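Local structure of lovastatin nonaketide synthase, polyketide synthase component (7CPX) at residues 2160-2165 against 2237-2242; 2185-2190 against 2211-2216; 2207-2212 against 2231-2236; 2243-2248 against 2263-2268. The protein builds dihydromonacolin L, the polyketide precursor of lovastatin, by repeated condensation, methylation, ketoreduction and dehydration, drawing on malonyl-CoA, NADPH and S-adenosyl-L-methionine. The protein carries 2 engineered substitutions. One frame throughout, in Å; residues are numbered along the deposited sequence.

Overall arrangement
All four contacts lie in the ketoreductase domain, which holds NADP in this model. Interaction 1 pairs two central strands of the parallel sheet. Interaction 2, its centre about 9 Å away, attaches the loop after an edge strand to the strand beside 2158-2162. Interaction 3 shares L2211 and S2212 with it and joins strand 2207-2210 to the loop through which the chain crosses back toward the sheet centre. Interaction 4 follows 2237-2242 directly and packs the next loop on helix 2256-2276. Interactions 1, 2 and 4 all contribute residues to the NADP pocket. Interaction 3 does not, and its centre is about 24 Å from that of interaction 4.

Interaction 1: residues 2160-2165 against 2237-2242; sequences LLVGLT and GGIAFG
L2160 and A2240 lie at the heart of a ladder of four backbone hydrogen bonds between two nearly parallel strands, whose axes differ by 18°. L2160 N donates to G2238 O at 2.9 Å. A2240 N returns a bond to L2160 O at 2.7 Å, so L2160 brackets I2239 as a parallel bridge. V2162 N then gives to A2240 O, but this bond is bent, with 131° at the hydrogen and the donor above the carbonyl plane. G2242 N closes the series on V2162 O at 2.8 Å, lying in the plane of that carbonyl. The oxygen of L2160 also receives a CA-H contact from I2239.

In the Rossmann-type fold of the ketoreductase these are strands 1 and 4, neighbours in the order 3-2-1-4-5-6-7. Their neighbouring C-terminal ends are where the fold changes direction and makes room for a dinucleotide. G2163 and G2242, just past the strand ends, indeed line the NADP pocket.

Apolar contacts occupy both faces. On one, V2162 and I2239 run side by side, their CG2 methyls 3.8 Å apart. V2162 CG1, anti to the backbone N (chi1 -179°), turns instead to F2241 CD2, at 4.0 Å. L2273 of helix 2256-2276 covers this face. On the other, A2240 CB meets L2161 CD2 and also L2164 CD2, the latter at 3.8 Å. The second branch of L2164, CD1, rests 3.5 Å from G2242 CA, while F2292 of strand 2288-2294 packs against both L2164 and A2240.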
loop_
_atom_site.group_PDB
_atom_site.type_symbol
_atom_site.label_atom_id
_atom_site.label_comp_id
_atom_site.label_asym_id
_atom_site.label_seq_id
_atom_site.Cartn_x
_atom_site.Cartn_y
_atom_site.Cartn_z
ATOM N N LEU A 2160 -12.679 -58.723 -19.850
ATOM C CA LEU A 2160 -12.084 -59.749 -19.006
ATOM C C LEU A 2160 -10.583 -59.508 -18.912
ATOM O O LEU A 2160 -9.843 -59.780 -19.861
ATOM C CB LEU A 2160 -12.378 -61.135 -19.574
ATOM C CG LEU A 2160 -11.959 -62.331 -18.721
ATOM C CD1 LEU A 2160 -12.785 -62.390 -17.452
ATOM C CD2 LEU A 2160 -12.100 -63.617 -19.513
ATOM N N LEU A 2161 -10.136 -59.006 -17.766
ATOM C CA LEU A 2161 -8.719 -58.768 -17.513
ATOM C C LEU A 2161 -8.174 -60.009 -16.815
ATOM O O LEU A 2161 -8.346 -60.183 -15.605
ATOM C CB LEU A 2161 -8.524 -57.505 -16.683
ATOM C CG LEU A 2161 -9.509 -56.363 -16.949
ATOM C CD1 LEU A 2161 -9.117 -55.136 -16.150
ATOM C CD2 LEU A 2161 -9.589 -56.014 -18.425
ATOM N N VAL A 2162 -7.526 -60.876 -17.587
ATOM C CA VAL A 2162 -7.050 -62.162 -17.092
ATOM C C VAL A 2162 -5.693 -61.958 -16.437
ATOM O O VAL A 2162 -4.764 -61.430 -17.058
ATOM C CB VAL A 2162 -6.970 -63.194 -18.226
ATOM C CG1 VAL A 2162 -6.505 -64.538 -17.692
ATOM C CG2 VAL A 2162 -8.318 -63.326 -18.907
ATOM N N GLY A 2163 -5.578 -62.377 -15.179
ATOM C CA GLY A 2163 -4.382 -62.135 -14.404
ATOM C C GLY A 2163 -4.217 -60.703 -13.959
ATOM O O GLY A 2163 -3.232 -60.390 -13.278
ATOM N N LEU A 2164 -5.145 -59.827 -14.319
ATOM C CA LEU A 2164 -5.089 -58.409 -13.973
ATOM C C LEU A 2164 -5.921 -58.111 -12.732
ATOM O O LEU A 2164 -6.854 -57.307 -12.752
ATOM C CB LEU A 2164 -5.543 -57.578 -15.166
ATOM C CG LEU A 2164 -4.411 -57.089 -16.072
ATOM C CD1 LEU A 2164 -3.463 -58.222 -16.414
ATOM C CD2 LEU A 2164 -4.970 -56.477 -17.341
ATOM N N THR A 2165 -5.584 -58.775 -11.629
ATOM C CA THR A 2165 -6.189 -58.500 -10.334
ATOM C C THR A 2165 -5.280 -57.686 -9.423
ATOM O O THR A 2165 -5.732 -57.237 -8.365
ATOM C CB THR A 2165 -6.562 -59.808 -9.629
ATOM O OG1 THR A 2165 -5.419 -60.668 -9.571
ATOM C CG2 THR A 2165 -7.690 -60.508 -10.367
ATOM N N GLY A 2237 -16.835 -58.990 -24.411
ATOM C CA GLY A 2237 -16.535 -58.227 -25.606
ATOM C C GLY A 2237 -15.061 -57.919 -25.757
ATOM O O GLY A 2237 -14.643 -57.342 -26.764
ATOM N N GLY A 2238 -14.260 -58.290 -24.765
ATOM C CA GLY A 2238 -12.835 -58.048 -24.833
ATOM C C GLY A 2238 -12.114 -58.754 -23.710
ATOM O O GLY A 2238 -12.705 -59.096 -22.680
ATOM N N ILE A 2239 -10.819 -58.971 -23.927
ATOM C CA ILE A 2239 -9.959 -59.636 -22.958
ATOM C C ILE A 2239 -8.659 -58.856 -22.848
ATOM O O ILE A 2239 -8.091 -58.439 -23.862
ATOM C CB ILE A 2239 -9.675 -61.100 -23.351
ATOM C CG1 ILE A 2239 -10.983 -61.888 -23.437
ATOM C CG2 ILE A 2239 -8.738 -61.743 -22.340
ATOM C CD1 ILE A 2239 -10.808 -63.312 -23.913
ATOM N N ALA A 2240 -8.190 -58.663 -21.619
ATOM C CA ALA A 2240 -6.884 -58.073 -21.340
ATOM C C ALA A 2240 -6.057 -59.158 -20.656
ATOM O O ALA A 2240 -6.033 -59.264 -19.429
ATOM C CB ALA A 2240 -7.008 -56.828 -20.478
ATOM N N PHE A 2241 -5.376 -59.960 -21.464
ATOM C CA PHE A 2241 -4.675 -61.147 -20.989
ATOM C C PHE A 2241 -3.293 -60.744 -20.487
ATOM O O PHE A 2241 -2.402 -60.439 -21.284
ATOM C CB PHE A 2241 -4.576 -62.176 -22.111
ATOM C CG PHE A 2241 -3.968 -63.475 -21.689
ATOM C CD1 PHE A 2241 -2.601 -63.658 -21.730
ATOM C CD2 PHE A 2241 -4.764 -64.517 -21.258
ATOM C CE1 PHE A 2241 -2.037 -64.850 -21.338
ATOM C CE2 PHE A 2241 -4.211 -65.715 -20.870
ATOM C CZ PHE A 2241 -2.844 -65.885 -20.913
ATOM N N GLY A 2242 -3.114 -60.742 -19.165
ATOM C CA GLY A 2242 -1.837 -60.410 -18.580
ATOM C C GLY A 2242 -1.430 -61.244 -17.376
ATOM O O GLY A 2242 -0.765 -60.739 -16.465
#

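Interaction 2: residues 2185-2190 against 2211-2216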
loop_
_atom_site.group_PDB
_atom_site.type_symbol
_atom_site.label_atom_id
_atom_site.label_comp_id
_atom_site.label_asym_id
_atom_site.label_seq_id
_atom_site.Cartn_x
_atom_site.Cartn_y
_atom_site.Cartn_z
ATOM N N VAL A 2185 -14.293 -57.784 -15.444
ATOM C CA VAL A 2185 -14.089 -59.047 -14.745
ATOM C C VAL A 2185 -12.585 -59.247 -14.603
ATOM O O VAL A 2185 -11.905 -59.591 -15.574
ATOM C CB VAL A 2185 -14.731 -60.226 -15.479
ATOM C CG1 VAL A 2185 -14.559 -61.506 -14.679
ATOM C CG2 VAL A 2185 -16.200 -59.949 -15.742
ATOM N N LEU A 2186 -12.067 -59.036 -13.399
ATOM C CA LEU A 2186 -10.681 -59.361 -13.101
ATOM C C LEU A 2186 -10.571 -60.840 -12.757
ATOM O O LEU A 2186 -11.396 -61.378 -12.015
ATOM C CB LEU A 2186 -10.170 -58.516 -11.936
ATOM C CG LEU A 2186 -10.617 -57.055 -11.904
ATOM C CD1 LEU A 2186 -10.015 -56.341 -10.709
ATOM C CD2 LEU A 2186 -10.233 -56.352 -13.186
ATOM N N THR A 2187 -9.548 -61.498 -13.297
ATOM C CA THR A 2187 -9.369 -62.927 -13.088
ATOM C C THR A 2187 -7.974 -63.202 -12.551
ATOM O O THR A 2187 -7.002 -62.552 -12.947
ATOM C CB THR A 2187 -9.586 -63.721 -14.379
ATOM O OG1 THR A 2187 -8.322 -64.129 -14.916
ATOM C CG2 THR A 2187 -10.331 -62.886 -15.409
ATOM N N SER A 2188 -7.890 -64.174 -11.649
ATOM C CA SER A 2188 -6.631 -64.575 -11.042
ATOM C C SER A 2188 -6.882 -65.813 -10.199
ATOM O O SER A 2188 -7.975 -65.990 -9.654
ATOM C CB SER A 2188 -6.040 -63.454 -10.181
ATOM O OG SER A 2188 -5.551 -62.396 -10.987
ATOM N N ARG A 2189 -5.866 -66.670 -10.106
ATOM C CA ARG A 2189 -5.977 -67.828 -9.226
ATOM C C ARG A 2189 -6.128 -67.400 -7.772
ATOM O O ARG A 2189 -6.705 -68.137 -6.963
ATOM C CB ARG A 2189 -4.764 -68.747 -9.398
ATOM C CG ARG A 2189 -3.421 -68.036 -9.388
ATOM C CD ARG A 2189 -2.263 -69.012 -9.481
ATOM N NE ARG A 2189 -0.979 -68.321 -9.506
ATOM C CZ ARG A 2189 0.194 -68.920 -9.666
ATOM N NH1 ARG A 2189 0.285 -70.231 -9.826
ATOM N NH2 ARG A 2189 1.302 -68.185 -9.671
ATOM N N ASN A 2190 -5.622 -66.218 -7.421
ATOM C CA ASN A 2190 -5.768 -65.643 -6.083
ATOM C C ASN A 2190 -6.166 -64.181 -6.235
ATOM O O ASN A 2190 -5.335 -63.277 -6.067
ATOM C CB ASN A 2190 -4.479 -65.785 -5.275
ATOM C CG ASN A 2190 -4.018 -67.223 -5.165
ATOM O OD1 ASN A 2190 -3.144 -67.666 -5.909
ATOM N ND2 ASN A 2190 -4.611 -67.964 -4.237
ATOM N N LEU A 2211 -13.169 -62.965 -10.604
ATOM C CA LEU A 2211 -13.648 -64.249 -11.094
ATOM C C LEU A 2211 -12.985 -65.451 -10.436
ATOM O O LEU A 2211 -13.557 -66.545 -10.474
ATOM C CB LEU A 2211 -13.437 -64.338 -12.608
ATOM C CG LEU A 2211 -14.198 -65.447 -13.333
ATOM C CD1 LEU A 2211 -15.695 -65.270 -13.150
ATOM C CD2 LEU A 2211 -13.839 -65.462 -14.808
ATOM N N SER A 2212 -11.805 -65.285 -9.839
ATOM C CA SER A 2212 -11.070 -66.404 -9.253
ATOM C C SER A 2212 -10.824 -67.501 -10.282
ATOM O O SER A 2212 -10.906 -68.692 -9.972
ATOM C CB SER A 2212 -11.805 -66.973 -8.036
ATOM O OG SER A 2212 -12.045 -65.965 -7.070
ATOM N N MET A 2213 -10.521 -67.101 -11.513
ATOM C CA MET A 2213 -10.344 -68.031 -12.618
ATOM C C MET A 2213 -8.856 -68.271 -12.845
ATOM O O MET A 2213 -8.105 -67.328 -13.114
ATOM C CB MET A 2213 -11.000 -67.478 -13.880
ATOM C CG MET A 2213 -10.872 -68.363 -15.107
ATOM S SD MET A 2213 -11.543 -67.572 -16.584
ATOM C CE MET A 2213 -10.321 -66.297 -16.876
ATOM N N ASP A 2214 -8.437 -69.530 -12.741
ATOM C CA ASP A 2214 -7.069 -69.917 -13.065
ATOM C C ASP A 2214 -7.014 -70.257 -14.547
ATOM O O ASP A 2214 -7.492 -71.315 -14.968
ATOM C CB ASP A 2214 -6.627 -71.100 -12.209
ATOM C CG ASP A 2214 -5.186 -71.498 -12.461
ATOM O OD1 ASP A 2214 -4.507 -70.816 -13.257
ATOM O OD2 ASP A 2214 -4.732 -72.496 -11.862
ATOM N N VAL A 2215 -6.425 -69.362 -15.344
ATOM C CA VAL A 2215 -6.442 -69.523 -16.792
ATOM C C VAL A 2215 -5.586 -70.687 -17.265
ATOM O O VAL A 2215 -5.601 -71.010 -18.457
ATOM C CB VAL A 2215 -5.981 -68.217 -17.469
ATOM C CG1 VAL A 2215 -4.464 -68.144 -17.521
ATOM C CG2 VAL A 2215 -6.580 -68.100 -18.853
ATOM N N THR A 2216 -4.839 -71.324 -16.362
ATOM C CA THR A 2216 -3.999 -72.447 -16.757
ATOM C C THR A 2216 -4.829 -73.661 -17.155
ATOM O O THR A 2216 -4.412 -74.436 -18.023
ATOM C CB THR A 2216 -3.053 -72.819 -15.616
ATOM O OG1 THR A 2216 -2.600 -71.629 -14.960
ATOM C CG2 THR A 2216 -1.854 -73.580 -16.151
#
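L2186 and L2211 join the backbones through one hydrogen bond, L2211 N to L2186 O at 2.8 Å and nearly along the C=O axis, and the touching parts of the two segments run 38° apart in direction. A CA-H contact from S2212 to S2188 O, 3.1 Å, takes over beyond it.

L2211 brings its CB to V2185 CG1 at 3.7 Å, the two side chains crossing at a slant. Next along, T2187 and M2213 lie side by side. The bend at the thioether of M2213 (chi3 71°) brings CE against T2187, 3.5 Å from OG1 and close to CB and CG2. T2187 OG1 itself takes a hydrogen bond from G2163 N. Farther out, R2189 and D2214 touch only through their inner carbons, CB to CB at 4.1 Å; the guanidinium leads away and makes no salt bridge here. D2214 OD1 is instead gripped within its own segment by T2216 N, an Asx turn, and by T2216 OG1, both from the same face of the carboxylate.

S2188, R2189, N2190, D2214, V2215 and T2216 belong to the NADP pocket. In related reductases the end of this second strand commonly meets the adenosine part of the cofactor. Behind, V2185 and T2187 pack on strand 2158-2162, while L2211 and M2213 rest on helix 2218-2230.

Interaction 3: residues 2207-2212 against 2231-2236; sequences RVTVLS and LHLPPV
R2207 lays its guanidinium against L2233, one of whose methyls, CD2, sits over a face of the flat group. That methyl is 3.3 Å from R2207 NH2, with NE and CZ only slightly farther off. The arginine reaches this place by running out extended from the strand and then bending at chi3 (58°), which places NE. P2234 CD borders the same guanidinium at its edge, 4.2 Å from NH2. The carbonyl oxygens of L2231 and H2232 lie in the neighbourhood without being hydrogen-bonded to it. Its NE has a weak hydrogen bond to H2183 ND1, on the adjoining strand, so the polar side of R2207 is at least partly engaged there while one face carries a methyl of L2233.

L2233 divides its two branches between two partners. While CD2 serves the arginine, the side chains of L2233 and T2209 cross obliquely, L2233 CD1 3.9 Å from T2209 CG2. T2209 in turn sends its other branch to the helix end: OG1 approaches L2231 CD1 tip to tip, 4.0 Å apart. OG1 is anti to the backbone N (chi1 178°) and hence beside the carbonyl carbon, which leaves CG2 for L2233.

H2232, which leaves the helix with positive phi, makes the Schellman motif that ends helix 2218-2230, and its ND1 bonds back to K2229 O. From there the chain passes L2233 and the two prolines into strand 2236-2241. This is the return limb of a beta-alpha-beta crossover, running from the edge strand 2207-2210 past two strands to the middle of the Rossmann-type sheet.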
loop_
_atom_site.group_PDB
_atom_site.type_symbol
_atom_site.label_atom_id
_atom_site.label_comp_id
_atom_site.label_asym_id
_atom_site.label_seq_id
_atom_site.Cartn_x
_atom_site.Cartn_y
_atom_site.Cartn_z
ATOM N N ARG A 2207 -19.796 -52.003 -13.232
ATOM C CA ARG A 2207 -19.823 -53.145 -12.324
ATOM C C ARG A 2207 -18.559 -53.967 -12.533
ATOM O O ARG A 2207 -18.339 -54.524 -13.613
ATOM C CB ARG A 2207 -21.076 -53.983 -12.562
ATOM C CG ARG A 2207 -21.190 -55.194 -11.653
ATOM C CD ARG A 2207 -22.570 -55.830 -11.744
ATOM N NE ARG A 2207 -22.900 -56.247 -13.102
ATOM C CZ ARG A 2207 -24.051 -56.802 -13.457
ATOM N NH1 ARG A 2207 -25.015 -57.020 -12.578
ATOM N NH2 ARG A 2207 -24.241 -57.146 -14.728
ATOM N N VAL A 2208 -17.724 -54.041 -11.503
ATOM C CA VAL A 2208 -16.470 -54.778 -11.549
ATOM C C VAL A 2208 -16.567 -55.955 -10.593
ATOM O O VAL A 2208 -17.030 -55.809 -9.455
ATOM C CB VAL A 2208 -15.273 -53.879 -11.194
ATOM C CG1 VAL A 2208 -13.976 -54.648 -11.344
ATOM C CG2 VAL A 2208 -15.270 -52.641 -12.071
ATOM N N THR A 2209 -16.134 -57.122 -11.057
ATOM C CA THR A 2209 -16.173 -58.335 -10.254
ATOM C C THR A 2209 -14.873 -59.100 -10.440
ATOM O O THR A 2209 -14.162 -58.919 -11.429
ATOM C CB THR A 2209 -17.367 -59.223 -10.630
ATOM O OG1 THR A 2209 -17.342 -60.421 -9.844
ATOM C CG2 THR A 2209 -17.321 -59.585 -12.107
ATOM N N VAL A 2210 -14.569 -59.956 -9.467
ATOM C CA VAL A 2210 -13.394 -60.818 -9.501
ATOM C C VAL A 2210 -13.865 -62.248 -9.722
ATOM O O VAL A 2210 -14.838 -62.695 -9.106
ATOM C CB VAL A 2210 -12.560 -60.702 -8.211
ATOM C CG1 VAL A 2210 -12.127 -59.263 -7.994
ATOM C CG2 VAL A 2210 -13.343 -61.215 -7.013
ATOM N N LEU A 2211 -13.169 -62.965 -10.604
ATOM C CA LEU A 2211 -13.648 -64.249 -11.094
ATOM C C LEU A 2211 -12.985 -65.451 -10.436
ATOM O O LEU A 2211 -13.557 -66.545 -10.474
ATOM C CB LEU A 2211 -13.437 -64.338 -12.608
ATOM C CG LEU A 2211 -14.198 -65.447 -13.333
ATOM C CD1 LEU A 2211 -15.695 -65.270 -13.150
ATOM C CD2 LEU A 2211 -13.839 -65.462 -14.808
ATOM N N SER A 2212 -11.805 -65.285 -9.839
ATOM C CA SER A 2212 -11.070 -66.404 -9.253
ATOM C C SER A 2212 -10.824 -67.501 -10.282
ATOM O O SER A 2212 -10.906 -68.692 -9.972
ATOM C CB SER A 2212 -11.805 -66.973 -8.036
ATOM O OG SER A 2212 -12.045 -65.965 -7.070
ATOM N N LEU A 2231 -23.667 -64.728 -13.029
ATOM C CA LEU A 2231 -23.778 -63.351 -12.567
ATOM C C LEU A 2231 -24.612 -62.490 -13.504
ATOM O O LEU A 2231 -24.867 -61.325 -13.183
ATOM C CB LEU A 2231 -22.383 -62.746 -12.405
ATOM C CG LEU A 2231 -21.528 -63.357 -11.293
ATOM C CD1 LEU A 2231 -20.076 -62.944 -11.444
ATOM C CD2 LEU A 2231 -22.053 -62.951 -9.926
ATOM N N HIS A 2232 -25.028 -63.029 -14.651
ATOM C CA HIS A 2232 -25.876 -62.317 -15.606
ATOM C C HIS A 2232 -25.145 -61.135 -16.234
ATOM O O HIS A 2232 -25.764 -60.142 -16.622
ATOM C CB HIS A 2232 -27.177 -61.849 -14.948
ATOM C CG HIS A 2232 -27.979 -62.960 -14.344
ATOM N ND1 HIS A 2232 -27.767 -64.286 -14.656
ATOM C CD2 HIS A 2232 -28.990 -62.942 -13.444
ATOM C CE1 HIS A 2232 -28.616 -65.036 -13.976
ATOM N NE2 HIS A 2232 -29.369 -64.246 -13.233
ATOM N N LEU A 2233 -23.825 -61.234 -16.337
ATOM C CA LEU A 2233 -23.042 -60.195 -16.976
ATOM C C LEU A 2233 -23.197 -60.270 -18.493
ATOM O O LEU A 2233 -23.501 -61.330 -19.044
ATOM C CB LEU A 2233 -21.573 -60.334 -16.599
ATOM C CG LEU A 2233 -21.263 -60.476 -15.108
ATOM C CD1 LEU A 2233 -19.780 -60.724 -14.894
ATOM C CD2 LEU A 2233 -21.714 -59.244 -14.344
ATOM N N PRO A 2234 -22.993 -59.159 -19.195
ATOM C CA PRO A 2234 -23.070 -59.185 -20.658
ATOM C C PRO A 2234 -22.011 -60.100 -21.245
ATOM O O PRO A 2234 -21.063 -60.492 -20.549
ATOM C CB PRO A 2234 -22.824 -57.722 -21.055
ATOM C CG PRO A 2234 -23.200 -56.937 -19.863
ATOM C CD PRO A 2234 -22.842 -57.785 -18.682
ATOM N N PRO A 2235 -22.137 -60.465 -22.520
ATOM C CA PRO A 2235 -21.126 -61.330 -23.136
ATOM C C PRO A 2235 -19.763 -60.658 -23.167
ATOM O O PRO A 2235 -19.649 -59.432 -23.242
ATOM C CB PRO A 2235 -21.667 -61.562 -24.552
ATOM C CG PRO A 2235 -23.120 -61.241 -24.469
ATOM C CD PRO A 2235 -23.237 -60.159 -23.449
ATOM N N VAL A 2236 -18.719 -61.483 -23.108
ATOM C CA VAL A 2236 -17.357 -60.965 -23.111
ATOM C C VAL A 2236 -17.088 -60.294 -24.449
ATOM O O VAL A 2236 -17.106 -60.941 -25.503
ATOM C CB VAL A 2236 -16.347 -62.083 -22.835
ATOM C CG1 VAL A 2236 -14.940 -61.522 -22.809
ATOM C CG2 VAL A 2236 -16.667 -62.774 -21.522
#

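Interaction 4: residues 2243-2248 against 2263-2268; sequences PLVLQD and LNPKVE
P2243 meets P2265 mainly through CG, which lies 3.2 Å from the carbonyl oxygen of P2265; P2243 CB and P2265 CB are 4.5 Å apart. V2245 comes to the same helix proline from farther along the loop, crossing it at about a right angle. Its CG2, anti to the carbonyl carbon, rests 3.8 Å from P2265 CG. P2265 thus meets the loop through two of its parts, its carbonyl oxygen at P2243 and its ring CG at V2245.

K2266 reaches the loop differently. Its chain bends at chi2 (-98°), which places CD, and the rest runs out extended past the P2243 carbonyl. CE lies 3.1 Å from P2243 O, and NZ is farther off, at 3.7 Å. L2244 runs alongside the lysine, pointing the same way, with CD1 4.2 Å from K2266 CE. L2244 also packs on Y2307 of helix 2305-2323. The NZ end goes to that helix too, where K2266 NZ hydrogen-bonds N2311 OD1.

All five residues that touch here, P2243, L2244, V2245, P2265 and K2266, line the NADP pocket. They tie the loop after strand 2236-2241 to helix 2256-2276, which is kinked at P2265. Chemically the contact is van der Waals: ring carbons, methyls and the lysine's methylenes meet one another and two backbone oxygens. The implication is that the loop meets the methylenes of K2266 through contacts without direction, whereas the directional bond of NZ is made outside the contact, to N2311.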
loop_
_atom_site.group_PDB
_atom_site.type_symbol
_atom_site.label_atom_id
_atom_site.label_comp_id
_atom_site.label_asym_id
_atom_site.label_seq_id
_atom_site.Cartn_x
_atom_site.Cartn_y
_atom_site.Cartn_z
ATOM N N PRO A 2243 -1.808 -62.523 -17.329
ATOM C CA PRO A 2243 -1.299 -63.382 -16.254
ATOM C C PRO A 2243 0.212 -63.503 -16.348
ATOM O O PRO A 2243 0.780 -63.560 -17.440
ATOM C CB PRO A 2243 -1.995 -64.721 -16.508
ATOM C CG PRO A 2243 -2.240 -64.731 -17.962
ATOM C CD PRO A 2243 -2.537 -63.308 -18.338
ATOM N N LEU A 2244 0.867 -63.546 -15.191
ATOM C CA LEU A 2244 2.321 -63.486 -15.149
ATOM C C LEU A 2244 2.869 -64.397 -14.065
ATOM O O LEU A 2244 2.383 -64.386 -12.930
ATOM C CB LEU A 2244 2.797 -62.050 -14.905
ATOM C CG LEU A 2244 4.312 -61.863 -14.813
ATOM C CD1 LEU A 2244 4.969 -62.281 -16.110
ATOM C CD2 LEU A 2244 4.652 -60.425 -14.471
ATOM N N VAL A 2245 3.879 -65.181 -14.427
ATOM C CA VAL A 2245 4.725 -65.890 -13.474
ATOM C C VAL A 2245 6.160 -65.750 -13.956
ATOM O O VAL A 2245 6.444 -65.969 -15.138
ATOM C CB VAL A 2245 4.337 -67.373 -13.337
ATOM C CG1 VAL A 2245 5.189 -68.039 -12.272
ATOM C CG2 VAL A 2245 2.863 -67.505 -13.007
ATOM N N LEU A 2246 7.062 -65.383 -13.052
ATOM C CA LEU A 2246 8.434 -65.055 -13.406
ATOM C C LEU A 2246 9.405 -66.022 -12.744
ATOM O O LEU A 2246 9.233 -66.395 -11.580
ATOM C CB LEU A 2246 8.776 -63.619 -12.998
ATOM C CG LEU A 2246 8.067 -62.519 -13.789
ATOM C CD1 LEU A 2246 8.386 -61.151 -13.210
ATOM C CD2 LEU A 2246 8.457 -62.582 -15.257
ATOM N N GLN A 2247 10.425 -66.421 -13.504
ATOM C CA GLN A 2247 11.520 -67.257 -13.006
ATOM C C GLN A 2247 12.800 -66.735 -13.652
ATOM O O GLN A 2247 13.167 -67.149 -14.755
ATOM C CB GLN A 2247 11.285 -68.729 -13.316
ATOM C CG GLN A 2247 10.233 -69.384 -12.444
ATOM C CD GLN A 2247 10.659 -69.482 -10.993
ATOM O OE1 GLN A 2247 11.810 -69.209 -10.652
ATOM N NE2 GLN A 2247 9.730 -69.871 -10.129
ATOM N N ASP A 2248 13.476 -65.824 -12.959
ATOM C CA ASP A 2248 14.700 -65.207 -13.465
ATOM C C ASP A 2248 15.828 -66.220 -13.340
ATOM O O ASP A 2248 16.513 -66.304 -12.319
ATOM C CB ASP A 2248 15.009 -63.925 -12.703
ATOM C CG ASP A 2248 13.883 -62.915 -12.782
ATOM O OD1 ASP A 2248 13.141 -62.929 -13.787
ATOM O OD2 ASP A 2248 13.739 -62.107 -11.841
ATOM N N LEU A 2263 5.066 -70.541 -18.894
ATOM C CA LEU A 2263 4.361 -70.607 -20.169
ATOM C C LEU A 2263 2.868 -70.826 -19.971
ATOM O O LEU A 2263 2.048 -70.027 -20.432
ATOM C CB LEU A 2263 4.941 -71.727 -21.036
ATOM C CG LEU A 2263 5.999 -71.331 -22.063
ATOM C CD1 LEU A 2263 7.171 -70.636 -21.411
ATOM C CD2 LEU A 2263 6.469 -72.564 -22.803
ATOM N N ASN A 2264 2.500 -71.904 -19.281
ATOM C CA ASN A 2264 1.095 -72.295 -19.202
ATOM C C ASN A 2264 0.191 -71.140 -18.803
ATOM O O ASN A 2264 -0.811 -70.910 -19.497
ATOM C CB ASN A 2264 0.954 -73.477 -18.233
ATOM C CG ASN A 2264 1.869 -74.632 -18.588
ATOM O OD1 ASN A 2264 2.848 -74.461 -19.315
ATOM N ND2 ASN A 2264 1.555 -75.815 -18.077
ATOM N N PRO A 2265 0.497 -70.351 -17.768
ATOM C CA PRO A 2265 -0.344 -69.176 -17.497
ATOM C C PRO A 2265 -0.467 -68.262 -18.698
ATOM O O PRO A 2265 -1.548 -67.717 -18.955
ATOM C CB PRO A 2265 0.378 -68.487 -16.330
ATOM C CG PRO A 2265 1.234 -69.538 -15.723
ATOM C CD PRO A 2265 1.645 -70.427 -16.850
ATOM N N LYS A 2266 0.622 -68.079 -19.444
ATOM C CA LYS A 2266 0.570 -67.291 -20.670
ATOM C C LYS A 2266 0.108 -68.138 -21.849
ATOM O O LYS A 2266 -0.953 -67.890 -22.431
ATOM C CB LYS A 2266 1.947 -66.690 -20.963
ATOM C CG LYS A 2266 2.427 -65.658 -19.956
ATOM C CD LYS A 2266 2.178 -64.240 -20.442
ATOM C CE LYS A 2266 2.983 -63.230 -19.642
ATOM N NZ LYS A 2266 2.708 -61.831 -20.067
ATOM N N VAL A 2267 0.892 -69.161 -22.197
ATOM C CA VAL A 2267 0.648 -69.927 -23.418
ATOM C C VAL A 2267 -0.692 -70.646 -23.340
ATOM O O VAL A 2267 -1.575 -70.451 -24.184
ATOM C CB VAL A 2267 1.798 -70.919 -23.663
ATOM C CG1 VAL A 2267 1.498 -71.791 -24.871
ATOM C CG2 VAL A 2267 3.108 -70.169 -23.841
ATOM N N GLU A 2268 -0.854 -71.511 -22.338
ATOM C CA GLU A 2268 -2.085 -72.282 -22.240
ATOM C C GLU A 2268 -3.278 -71.375 -21.981
ATOM O O GLU A 2268 -4.384 -71.664 -22.445
ATOM C CB GLU A 2268 -1.960 -73.336 -21.139
ATOM C CG GLU A 2268 -3.176 -74.235 -20.990
ATOM C CD GLU A 2268 -3.470 -75.040 -22.240
ATOM O OE1 GLU A 2268 -2.596 -75.107 -23.130
ATOM O OE2 GLU A 2268 -4.579 -75.608 -22.335
#